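Local coordinates for protein 2-keto acid:ferredoxin oxidoreductase subunit alpha (Pyrococcus furiosus, PDB 1YD7) that probably forms the alpha subunit of a 2-oxoacid oxidoreductase that turns 2-oxoglutarate and CoA into succinyl-CoA and CO2, passing the electrons to ferredoxin, at residues G87-T92 / R169-S174; A33-C38 / E162-T167; E27-A32 / V181-D186; P97-M102 / V116-V121. All coordinates share one frame; numbering follows the deposited sequence.

Contact 1: residues G87-T92 / R169-S174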
loop_
_atom_site.group_PDB
_atom_site.type_symbol
_atom_site.label_atom_id
_atom_site.label_comp_id
_atom_site.label_asym_id
_atom_site.label_seq_id
_atom_site.Cartn_x
_atom_site.Cartn_y
_atom_site.Cartn_z
ATOM N N GLY A 87 9.172 -11.441 -7.990
ATOM C CA GLY A 87 7.827 -11.915 -8.341
ATOM C C GLY A 87 6.677 -11.585 -7.374
ATOM O O GLY A 87 5.550 -12.000 -7.607
ATOM N N ALA A 88 6.946 -10.819 -6.321
ATOM C CA ALA A 88 5.930 -10.437 -5.329
ATOM C C ALA A 88 5.196 -9.139 -5.712
ATOM O O ALA A 88 5.762 -8.267 -6.388
ATOM C CB ALA A 88 6.620 -10.225 -3.957
ATOM N N LYS A 89 3.950 -8.994 -5.257
ATOM C CA LYS A 89 3.314 -7.656 -5.218
ATOM C C LYS A 89 3.752 -6.974 -3.940
ATOM O O LYS A 89 3.461 -7.459 -2.854
ATOM C CB LYS A 89 1.809 -7.751 -5.248
ATOM C CG LYS A 89 1.223 -8.115 -6.575
ATOM C CD LYS A 89 -0.279 -7.716 -6.592
ATOM C CE LYS A 89 -0.951 -8.169 -7.841
ATOM N NZ LYS A 89 -2.320 -7.687 -7.924
ATOM N N ALA A 90 4.469 -5.865 -4.074
ATOM C CA ALA A 90 5.225 -5.270 -2.977
ATOM C C ALA A 90 4.825 -3.834 -2.755
ATOM O O ALA A 90 4.405 -3.144 -3.706
ATOM C CB ALA A 90 6.726 -5.318 -3.266
HETATM N N MSE A 91 4.943 -3.407 -1.498
HETATM C CA MSE A 91 4.722 -2.028 -1.109
HETATM C C MSE A 91 5.645 -1.615 0.031
HETATM O O MSE A 91 6.202 -2.449 0.733
HETATM C CB MSE A 91 3.236 -1.755 -0.800
HETATM C CG MSE A 91 2.765 -1.928 0.620
HETATM SE SE MSE A 91 0.918 -1.169 1.057
HETATM C CE MSE A 91 0.625 0.169 -0.143
ATOM N N THR A 92 5.854 -0.313 0.151
ATOM C CA THR A 92 6.523 0.271 1.290
ATOM C C THR A 92 5.768 1.547 1.651
ATOM O O THR A 92 4.965 2.031 0.855
ATOM C CB THR A 92 8.035 0.548 1.003
ATOM O OG1 THR A 92 8.639 1.203 2.136
ATOM C CG2 THR A 92 8.236 1.415 -0.258
ATOM N N ARG A 169 -6.587 0.602 -7.059
ATOM C CA ARG A 169 -6.226 1.160 -8.332
ATOM C C ARG A 169 -4.709 1.301 -8.455
ATOM O O ARG A 169 -4.175 1.086 -9.538
ATOM C CB ARG A 169 -6.963 2.478 -8.584
ATOM C CG ARG A 169 -6.618 3.163 -9.908
ATOM C CD ARG A 169 -7.815 3.918 -10.531
ATOM N NE ARG A 169 -8.489 4.842 -9.611
ATOM C CZ ARG A 169 -9.749 4.716 -9.165
ATOM N NH1 ARG A 169 -10.226 5.635 -8.341
ATOM N NH2 ARG A 169 -10.542 3.690 -9.502
ATOM N N ALA A 170 -4.010 1.630 -7.359
ATOM C CA ALA A 170 -2.569 1.810 -7.412
ATOM C C ALA A 170 -1.842 0.492 -7.719
ATOM O O ALA A 170 -0.879 0.505 -8.451
ATOM C CB ALA A 170 -2.042 2.401 -6.135
ATOM N N PHE A 171 -2.291 -0.618 -7.133
ATOM C CA PHE A 171 -1.719 -1.917 -7.447
ATOM C C PHE A 171 -2.023 -2.256 -8.911
ATOM O O PHE A 171 -1.108 -2.650 -9.649
ATOM C CB PHE A 171 -2.205 -3.022 -6.495
ATOM C CG PHE A 171 -1.495 -3.025 -5.185
ATOM C CD1 PHE A 171 -2.068 -2.432 -4.056
ATOM C CD2 PHE A 171 -0.244 -3.581 -5.078
ATOM C CE1 PHE A 171 -1.393 -2.375 -2.863
ATOM C CE2 PHE A 171 0.433 -3.560 -3.874
ATOM C CZ PHE A 171 -0.148 -2.951 -2.750
ATOM N N ASN A 172 -3.272 -2.064 -9.338
ATOM C CA ASN A 172 -3.638 -2.330 -10.733
ATOM C C ASN A 172 -2.819 -1.533 -11.715
ATOM O O ASN A 172 -2.392 -2.097 -12.703
ATOM C CB ASN A 172 -5.122 -2.139 -11.016
ATOM C CG ASN A 172 -5.932 -3.212 -10.425
ATOM O OD1 ASN A 172 -5.373 -4.220 -10.034
ATOM N ND2 ASN A 172 -7.260 -3.015 -10.321
ATOM N N LEU A 173 -2.534 -0.265 -11.418
ATOM C CA LEU A 173 -1.711 0.565 -12.321
ATOM C C LEU A 173 -0.248 0.138 -12.334
ATOM O O LEU A 173 0.390 0.243 -13.372
ATOM C CB LEU A 173 -1.784 2.081 -11.981
ATOM C CG LEU A 173 -3.182 2.730 -12.137
ATOM C CD1 LEU A 173 -3.241 4.108 -11.440
ATOM C CD2 LEU A 173 -3.623 2.836 -13.609
ATOM N N SER A 174 0.311 -0.240 -11.179
ATOM C CA SER A 174 1.738 -0.584 -11.130
ATOM C C SER A 174 1.942 -1.903 -11.904
ATOM O O SER A 174 2.890 -2.040 -12.617
ATOM C CB SER A 174 2.306 -0.676 -9.699
ATOM O OG SER A 174 1.774 -1.771 -9.002
HETATM O O HOH W 1 -2.832 -5.331 -8.868
#
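K89 NZ has two partners: it donates to water 1 at 2.6 Å and, more directly, to the backbone O of A36 at the end of helix 25-36. The water hands the link on by donating to N172 OD1 at 3.0 Å, an oxygen that also receives the backbone N of I207, while N172 ND2 donates to the O of E205. This polar bridge closes one end of a helix-on-sheet interface in the α/β/α thiamine diphosphate-binding fold, where helix 160-177 covers strand 90-95 of the central parallel sheet. Beneath it lies F171, which has the largest buried area of the contact. Its CG stands anti to the carbonyl carbon (chi1 -80°), which sends the ring from the helix toward the strand. The lysine chain, extended beyond CG, runs past the ring with CD 4.4 Å from F171 CD2. A90 contributes backbone rather than side chain, its O lying 4.0 Å from F171 CE2. Helix 25-36 adds A33 and A36 to the ring's surroundings, and V117 of the next strand also touches it. Selenomethionine M91 crosses F171 at about a right angle, and the start of its side chain makes the contact, with M91 CB 4.1 Å from F171 CZ.

Contact 2: residues A33-C38 / E162-T167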
loop_
_atom_site.group_PDB
_atom_site.type_symbol
_atom_site.label_atom_id
_atom_site.label_comp_id
_atom_site.label_asym_id
_atom_site.label_seq_id
_atom_site.Cartn_x
_atom_site.Cartn_y
_atom_site.Cartn_z
ATOM N N ALA A 33 -4.779 -3.304 0.012
ATOM C CA ALA A 33 -3.490 -3.829 -0.414
ATOM C C ALA A 33 -3.520 -5.351 -0.396
ATOM O O ALA A 33 -3.229 -5.985 -1.393
ATOM C CB ALA A 33 -2.387 -3.277 0.454
ATOM N N ILE A 34 -3.988 -5.919 0.711
ATOM C CA ILE A 34 -4.120 -7.357 0.861
ATOM C C ILE A 34 -5.125 -7.990 -0.078
ATOM O O ILE A 34 -4.867 -9.063 -0.647
ATOM C CB ILE A 34 -4.428 -7.701 2.324
ATOM C CG1 ILE A 34 -3.160 -7.448 3.147
ATOM C CG2 ILE A 34 -4.900 -9.112 2.456
ATOM C CD1 ILE A 34 -3.281 -7.698 4.586
ATOM N N LEU A 35 -6.281 -7.364 -0.246
ATOM C CA LEU A 35 -7.262 -7.881 -1.198
ATOM C C LEU A 35 -6.711 -7.813 -2.624
ATOM O O LEU A 35 -7.069 -8.638 -3.456
ATOM C CB LEU A 35 -8.618 -7.134 -1.105
ATOM C CG LEU A 35 -9.524 -7.542 0.076
ATOM C CD1 LEU A 35 -10.493 -6.407 0.412
ATOM C CD2 LEU A 35 -10.292 -8.843 -0.214
ATOM N N ALA A 36 -5.870 -6.817 -2.897
ATOM C CA ALA A 36 -5.262 -6.656 -4.220
ATOM C C ALA A 36 -4.126 -7.662 -4.503
ATOM O O ALA A 36 -3.686 -7.767 -5.640
ATOM C CB ALA A 36 -4.737 -5.247 -4.395
ATOM N N GLY A 37 -3.650 -8.356 -3.474
ATOM C CA GLY A 37 -2.672 -9.451 -3.615
ATOM C C GLY A 37 -1.290 -9.095 -3.123
ATOM O O GLY A 37 -0.357 -9.835 -3.353
ATOM N N CYS A 38 -1.142 -7.956 -2.451
ATOM C CA CYS A 38 0.125 -7.611 -1.819
ATOM C C CYS A 38 0.479 -8.656 -0.752
ATOM O O CYS A 38 -0.328 -8.946 0.146
ATOM C CB CYS A 38 0.053 -6.246 -1.165
ATOM S SG CYS A 38 1.576 -5.682 -0.424
ATOM N N GLU A 162 -11.968 6.518 -0.745
ATOM C CA GLU A 162 -10.887 6.732 -1.705
ATOM C C GLU A 162 -9.562 6.079 -1.303
ATOM O O GLU A 162 -8.841 5.610 -2.164
ATOM C CB GLU A 162 -10.678 8.218 -1.942
ATOM C CG GLU A 162 -11.796 8.816 -2.759
ATOM C CD GLU A 162 -11.558 10.266 -3.110
ATOM O OE1 GLU A 162 -10.682 10.901 -2.488
ATOM O OE2 GLU A 162 -12.243 10.753 -4.036
ATOM N N ALA A 163 -9.241 6.065 -0.009
ATOM C CA ALA A 163 -8.107 5.293 0.486
ATOM C C ALA A 163 -8.227 3.810 0.086
ATOM O O ALA A 163 -7.269 3.218 -0.422
ATOM C CB ALA A 163 -7.944 5.430 1.976
ATOM N N PHE A 164 -9.418 3.244 0.242
ATOM C CA PHE A 164 -9.653 1.913 -0.229
ATOM C C PHE A 164 -9.475 1.775 -1.751
ATOM O O PHE A 164 -8.600 1.018 -2.190
ATOM C CB PHE A 164 -11.013 1.399 0.166
ATOM C CG PHE A 164 -11.192 -0.063 -0.119
ATOM C CD1 PHE A 164 -10.681 -1.010 0.752
ATOM C CD2 PHE A 164 -11.820 -0.497 -1.281
ATOM C CE1 PHE A 164 -10.813 -2.366 0.485
ATOM C CE2 PHE A 164 -11.930 -1.861 -1.575
ATOM C CZ PHE A 164 -11.431 -2.783 -0.677
ATOM N N ASP A 165 -10.304 2.497 -2.519
ATOM C CA ASP A 165 -10.404 2.347 -3.962
ATOM C C ASP A 165 -9.108 2.751 -4.684
ATOM O O ASP A 165 -8.746 2.136 -5.658
ATOM C CB ASP A 165 -11.545 3.203 -4.547
ATOM C CG ASP A 165 -12.938 2.749 -4.115
ATOM O OD1 ASP A 165 -13.193 1.543 -3.923
ATOM O OD2 ASP A 165 -13.812 3.633 -4.002
ATOM N N PHE A 166 -8.468 3.820 -4.231
ATOM C CA PHE A 166 -7.252 4.277 -4.813
ATOM C C PHE A 166 -6.094 3.307 -4.524
ATOM O O PHE A 166 -5.130 3.246 -5.310
ATOM C CB PHE A 166 -6.873 5.679 -4.328
ATOM C CG PHE A 166 -7.755 6.810 -4.855
ATOM C CD1 PHE A 166 -9.026 6.594 -5.355
ATOM C CD2 PHE A 166 -7.306 8.109 -4.783
ATOM C CE1 PHE A 166 -9.812 7.664 -5.787
ATOM C CE2 PHE A 166 -8.090 9.167 -5.218
ATOM C CZ PHE A 166 -9.343 8.934 -5.720
ATOM N N THR A 167 -6.153 2.588 -3.394
ATOM C CA THR A 167 -5.113 1.607 -3.078
ATOM C C THR A 167 -5.201 0.423 -4.081
ATOM O O THR A 167 -4.189 0.020 -4.649
ATOM C CB THR A 167 -5.149 1.161 -1.589
ATOM O OG1 THR A 167 -4.738 2.267 -0.769
ATOM C CG2 THR A 167 -4.188 -0.002 -1.335
#
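L35 sets its CD1 methyl against the edge of the F164 ring: the methyl lies near the ring plane, 3.9 Å from F164 CZ, and the two side chains cross at about a right angle. F164 CG is anti to the backbone N (chi1 -171°), and this torsion carries the far edge of the ring across to the neighbouring helix although the side chain does not start out in that direction. A32 and P199 also touch the ring. One turn along helix 160-177, and two residues back on helix 25-36, the CA atoms of T167 and A33 come to 6.3 Å. Here the small side chain of A33 lets the T167 methyl reach the backbone: T167 CG2 sits 3.6 Å from A33 N and 4.1 Å from A33 CB. The other branch is turned home. With OG1 beside its own backbone N (chi1 -69°), T167 donates to A163 O at 2.7 Å, with a C=O...donor angle of 160°. That oxygen also accepts T167 N, so the buried hydroxyl is satisfied within its own helix and the methyl is presented to A33. Just past this point helix 25-36 ends in a Schellman motif at G37, where C38 N bonds to A33 O at 3.1 Å. Two helices lying side by side over one face of a six-stranded parallel sheet, in strand order 2-1-3-4-6-5, are characteristic of the thiamine diphosphate-binding fold.

Contact 3: residues E27-A32 / V181-D186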
loop_
_atom_site.group_PDB
_atom_site.type_symbol
_atom_site.label_atom_id
_atom_site.label_comp_id
_atom_site.label_asym_id
_atom_site.label_seq_id
_atom_site.Cartn_x
_atom_site.Cartn_y
_atom_site.Cartn_z
ATOM N N GLU A 27 -6.477 1.584 7.750
ATOM C CA GLU A 27 -7.047 0.243 7.737
ATOM C C GLU A 27 -7.638 -0.078 6.397
ATOM O O GLU A 27 -7.623 -1.221 5.977
ATOM C CB GLU A 27 -8.141 0.135 8.811
ATOM C CG GLU A 27 -8.867 -1.225 8.877
ATOM C CD GLU A 27 -8.000 -2.375 9.424
ATOM O OE1 GLU A 27 -6.938 -2.127 10.060
ATOM O OE2 GLU A 27 -8.432 -3.537 9.259
ATOM N N ALA A 28 -8.204 0.923 5.739
ATOM C CA ALA A 28 -8.705 0.776 4.388
ATOM C C ALA A 28 -7.558 0.500 3.404
ATOM O O ALA A 28 -7.678 -0.374 2.562
ATOM C CB ALA A 28 -9.465 2.021 3.964
ATOM N N ILE A 29 -6.477 1.265 3.515
ATOM C CA ILE A 29 -5.245 1.009 2.744
ATOM C C ILE A 29 -4.747 -0.442 2.909
ATOM O O ILE A 29 -4.621 -1.170 1.928
ATOM C CB ILE A 29 -4.137 2.034 3.106
ATOM C CG1 ILE A 29 -4.576 3.439 2.718
ATOM C CG2 ILE A 29 -2.832 1.687 2.428
ATOM C CD1 ILE A 29 -3.573 4.548 3.100
ATOM N N ALA A 30 -4.559 -0.883 4.146
ATOM C CA ALA A 30 -4.133 -2.252 4.436
ATOM C C ALA A 30 -5.047 -3.350 3.878
ATOM O O ALA A 30 -4.589 -4.328 3.280
ATOM C CB ALA A 30 -3.973 -2.431 5.947
ATOM N N ARG A 31 -6.350 -3.211 4.099
ATOM C CA ARG A 31 -7.298 -4.179 3.577
ATOM C C ARG A 31 -7.299 -4.244 2.051
ATOM O O ARG A 31 -7.392 -5.331 1.474
ATOM C CB ARG A 31 -8.708 -3.871 4.061
ATOM C CG ARG A 31 -8.880 -4.092 5.522
ATOM C CD ARG A 31 -10.372 -4.094 5.937
ATOM N NE ARG A 31 -10.502 -4.035 7.402
ATOM C CZ ARG A 31 -11.623 -4.291 8.085
ATOM N NH1 ARG A 31 -12.732 -4.703 7.481
ATOM N NH2 ARG A 31 -11.617 -4.175 9.402
ATOM N N ALA A 32 -7.255 -3.076 1.417
ATOM C CA ALA A 32 -7.190 -2.976 -0.040
ATOM C C ALA A 32 -5.914 -3.625 -0.603
ATOM O O ALA A 32 -5.969 -4.375 -1.573
ATOM C CB ALA A 32 -7.256 -1.519 -0.469
ATOM N N VAL A 181 3.913 3.195 -8.438
ATOM C CA VAL A 181 2.765 4.086 -8.235
ATOM C C VAL A 181 2.747 4.614 -6.797
ATOM O O VAL A 181 2.948 3.868 -5.838
ATOM C CB VAL A 181 1.454 3.409 -8.613
ATOM C CG1 VAL A 181 0.261 4.363 -8.446
ATOM C CG2 VAL A 181 1.516 2.925 -10.045
ATOM N N ILE A 182 2.548 5.925 -6.670
ATOM C CA ILE A 182 2.593 6.615 -5.395
ATOM C C ILE A 182 1.179 6.811 -4.872
ATOM O O ILE A 182 0.354 7.395 -5.555
ATOM C CB ILE A 182 3.275 7.998 -5.537
ATOM C CG1 ILE A 182 4.585 7.864 -6.300
ATOM C CG2 ILE A 182 3.511 8.679 -4.148
ATOM C CD1 ILE A 182 5.566 6.968 -5.670
ATOM N N LEU A 183 0.897 6.295 -3.675
ATOM C CA LEU A 183 -0.350 6.636 -2.960
ATOM C C LEU A 183 0.043 7.714 -1.951
ATOM O O LEU A 183 0.799 7.456 -1.032
ATOM C CB LEU A 183 -1.009 5.433 -2.284
ATOM C CG LEU A 183 -2.443 5.692 -1.789
ATOM C CD1 LEU A 183 -3.490 5.499 -2.871
ATOM C CD2 LEU A 183 -2.753 4.787 -0.616
ATOM N N LEU A 184 -0.403 8.938 -2.210
ATOM C CA LEU A 184 -0.014 10.100 -1.438
ATOM C C LEU A 184 -1.153 10.392 -0.463
ATOM O O LEU A 184 -2.260 10.716 -0.887
ATOM C CB LEU A 184 0.238 11.283 -2.368
ATOM C CG LEU A 184 0.554 12.636 -1.720
ATOM C CD1 LEU A 184 1.766 12.553 -0.808
ATOM C CD2 LEU A 184 0.770 13.691 -2.792
ATOM N N THR A 185 -0.893 10.227 0.829
ATOM C CA THR A 185 -1.931 10.378 1.840
ATOM C C THR A 185 -1.457 11.329 2.954
ATOM O O THR A 185 -0.399 11.960 2.837
ATOM C CB THR A 185 -2.385 8.988 2.399
ATOM O OG1 THR A 185 -3.494 9.163 3.298
ATOM C CG2 THR A 185 -1.266 8.283 3.129
ATOM N N ASP A 186 -2.264 11.469 4.004
ATOM C CA ASP A 186 -1.862 12.232 5.193
ATOM C C ASP A 186 -2.476 11.628 6.450
ATOM O O ASP A 186 -3.324 10.754 6.366
ATOM C CB ASP A 186 -2.225 13.723 5.042
ATOM C CG ASP A 186 -3.689 13.947 4.733
ATOM O OD1 ASP A 186 -4.554 13.277 5.349
ATOM O OD2 ASP A 186 -3.992 14.803 3.876
#
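I29 and L183 meet tip to tip, one from helix 25-36 and the other from strand 180-185. The closest atoms are I29 CD1 and L183 CD2, 3.8 Å apart, and I29 CG1 follows at 4.0 Å from the same L183 CD2 methyl. The two side chains span backbones whose CA atoms, I29 and L183, are 9.4 Å apart. The isoleucine covers its share of the distance with CD1 anti to its own CA (chi2 177°). T185, two residues along the strand and on the same face as L183, brings its methyl beside the same tip, T185 CG2 lying 4.4 Å from I29 CD1. Thus one δ-methyl bears on two successive inward-facing residues of the strand. Such meetings of helix and sheet make up the hydrophobic layer of an α/β/α sandwich, here the thiamine diphosphate-binding fold, whose strand 180-185 lies between strands 116-121 and 153-155. T167 of helix 160-177 touches both I29 and L183, and I52 of helix 52-59 also packs on the isoleucine. A different flank of helix 25-36 carries charge. R31 grips E27 side-on, with NE and NH2 both bonded to OE2; the NE bond is 2.8 Å and nearly straight (165°), and it uses the anti lone pair of that oxygen, whereas the NH2 bond is longer and more bent and meets OE2 from outside the carboxylate plane. E27 OE2 is also hydrogen-bonded to Y59 OH, while R31 NH1 forms a salt bridge with D21, so the guanidinium is shared between two acids.

Contact 4: residues P97-M102 / V116-V121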
loop_
_atom_site.group_PDB
_atom_site.type_symbol
_atom_site.label_atom_id
_atom_site.label_comp_id
_atom_site.label_asym_id
_atom_site.label_seq_id
_atom_site.Cartn_x
_atom_site.Cartn_y
_atom_site.Cartn_z
ATOM N N PRO A 97 9.979 13.569 5.332
ATOM C CA PRO A 97 11.217 13.628 4.544
ATOM C C PRO A 97 11.545 12.309 3.841
ATOM O O PRO A 97 12.198 12.308 2.796
ATOM C CB PRO A 97 12.304 13.944 5.590
ATOM C CG PRO A 97 11.591 14.210 6.875
ATOM C CD PRO A 97 10.260 13.554 6.780
ATOM N N GLY A 98 11.090 11.199 4.414
ATOM C CA GLY A 98 11.470 9.876 3.945
ATOM C C GLY A 98 11.264 9.620 2.464
ATOM O O GLY A 98 12.065 8.910 1.856
ATOM N N PHE A 99 10.206 10.195 1.888
ATOM C CA PHE A 99 9.885 10.003 0.467
ATOM C C PHE A 99 10.988 10.527 -0.459
ATOM O O PHE A 99 11.401 9.837 -1.404
ATOM C CB PHE A 99 8.557 10.676 0.112
ATOM C CG PHE A 99 8.102 10.426 -1.310
ATOM C CD1 PHE A 99 7.799 9.135 -1.744
ATOM C CD2 PHE A 99 7.971 11.478 -2.214
ATOM C CE1 PHE A 99 7.381 8.892 -3.051
ATOM C CE2 PHE A 99 7.547 11.244 -3.533
ATOM C CZ PHE A 99 7.254 9.944 -3.949
ATOM N N SER A 100 11.462 11.738 -0.182
ATOM C CA SER A 100 12.531 12.335 -0.967
ATOM C C SER A 100 13.837 11.519 -0.919
ATOM O O SER A 100 14.591 11.522 -1.894
ATOM C CB SER A 100 12.786 13.769 -0.509
ATOM O OG SER A 100 13.199 13.787 0.842
ATOM N N LEU A 101 14.106 10.830 0.195
ATOM C CA LEU A 101 15.284 9.944 0.289
ATOM C C LEU A 101 15.145 8.741 -0.643
ATOM O O LEU A 101 16.143 8.205 -1.120
ATOM C CB LEU A 101 15.507 9.424 1.719
ATOM C CG LEU A 101 15.737 10.398 2.882
ATOM C CD1 LEU A 101 16.216 9.615 4.112
ATOM C CD2 LEU A 101 16.721 11.495 2.527
HETATM N N MSE A 102 13.906 8.321 -0.888
HETATM C CA MSE A 102 13.617 7.242 -1.826
HETATM C C MSE A 102 13.639 7.680 -3.303
HETATM O O MSE A 102 13.618 6.827 -4.194
HETATM C CB MSE A 102 12.237 6.638 -1.521
HETATM C CG MSE A 102 12.095 6.042 -0.124
HETATM SE SE MSE A 102 10.332 5.207 0.133
HETATM C CE MSE A 102 10.654 4.148 1.804
ATOM N N VAL A 116 5.717 -1.510 -8.130
ATOM C CA VAL A 116 5.711 -1.321 -6.676
ATOM C C VAL A 116 4.755 -0.187 -6.284
ATOM O O VAL A 116 4.603 0.751 -7.038
ATOM C CB VAL A 116 7.127 -1.068 -6.137
ATOM C CG1 VAL A 116 7.774 0.184 -6.759
ATOM C CG2 VAL A 116 7.134 -0.979 -4.589
ATOM N N VAL A 117 4.098 -0.307 -5.127
ATOM C CA VAL A 117 3.264 0.780 -4.526
ATOM C C VAL A 117 3.988 1.422 -3.359
ATOM O O VAL A 117 4.424 0.736 -2.444
ATOM C CB VAL A 117 1.906 0.222 -4.086
ATOM C CG1 VAL A 117 1.036 1.263 -3.384
ATOM C CG2 VAL A 117 1.201 -0.317 -5.294
ATOM N N ILE A 118 4.170 2.735 -3.416
ATOM C CA ILE A 118 4.779 3.482 -2.320
ATOM C C ILE A 118 3.738 4.415 -1.700
ATOM O O ILE A 118 3.244 5.339 -2.362
ATOM C CB ILE A 118 5.980 4.347 -2.764
ATOM C CG1 ILE A 118 7.140 3.486 -3.297
ATOM C CG2 ILE A 118 6.443 5.220 -1.597
ATOM C CD1 ILE A 118 7.159 3.332 -4.808
ATOM N N VAL A 119 3.421 4.168 -0.425
ATOM C CA VAL A 119 2.553 5.055 0.354
ATOM C C VAL A 119 3.423 6.126 0.950
ATOM O O VAL A 119 4.353 5.838 1.680
ATOM C CB VAL A 119 1.785 4.316 1.465
ATOM C CG1 VAL A 119 0.799 5.280 2.205
ATOM C CG2 VAL A 119 1.020 3.173 0.883
ATOM N N ASP A 120 3.161 7.360 0.559
ATOM C CA ASP A 120 3.821 8.519 1.127
ATOM C C ASP A 120 2.807 9.214 2.055
ATOM O O ASP A 120 1.778 9.693 1.589
ATOM C CB ASP A 120 4.243 9.448 -0.010
ATOM C CG ASP A 120 4.952 10.714 0.469
ATOM O OD1 ASP A 120 5.487 10.775 1.601
ATOM O OD2 ASP A 120 4.977 11.665 -0.334
ATOM N N VAL A 121 3.089 9.277 3.350
ATOM C CA VAL A 121 2.203 10.032 4.279
ATOM C C VAL A 121 2.654 11.480 4.488
ATOM O O VAL A 121 3.687 11.743 5.090
ATOM C CB VAL A 121 2.059 9.327 5.638
ATOM C CG1 VAL A 121 1.045 10.064 6.539
ATOM C CG2 VAL A 121 1.637 7.876 5.420
#
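The connection from strand 90-95 to its parallel neighbour 116-121 begins with a short helix, 98-102, and F99 and M102 are the residues by which that helix rests on the second strand. F99 does most of the work. The D120 carboxylate lies over one face of its ring, the two planes only 15° apart, with D120 OD2 offset toward the rim and 3.5 Å from F99 CG. D120 CG is anti to the backbone N (chi1 180°), which projects the carboxylate from the strand over the base of the phenylalanine. The second oxygen, D120 OD1, comes to 3.4 Å from F99 CB; the contact buries it, and it has no partner among the modelled atoms. The fold is the six-stranded α/β/α thiamine diphosphate-binding one, and helix 98-102 runs against the strand it covers, the two directions making an angle of 143°. I118, on the same side of the strand as D120, takes the edge of the F99 ring rather than its face: I118 CG2 is 4.1 Å from F99 CE1, near the ring plane. That methyl serves a second neighbour, selenomethionine M102, whose SE is 4.3 Å from I118 CG2. I77 of helix 73-85 touches both M102 and I118, while I182 of the adjoining strand touches F99. Within segment 97-102, S100 OG donates to P97 O at 2.6 Å, in the carbonyl plane.

In the fold
The four contacts lie on the two faces of one sheet in an α/β/α domain. Contacts 1, 2 and 3 form a continuous core on one face of the sheet: the centres of contacts 2 and 3 are about 7 Å apart, and K89 NZ of contact 1 reaches A36 O of contact 2 at 2.7 Å. Contact 4 occupies the other face, its centre about 17 Å from that of contact 2. The sheet joins the two sides. T92 O probably accepts V119 N at 2.9 Å between contacts 1 and 4, and T185 N probably donates to D120 O at 2.8 Å between contacts 3 and 4. No thiamine diphosphate is present, so none of these contacts can be placed at a cofactor site.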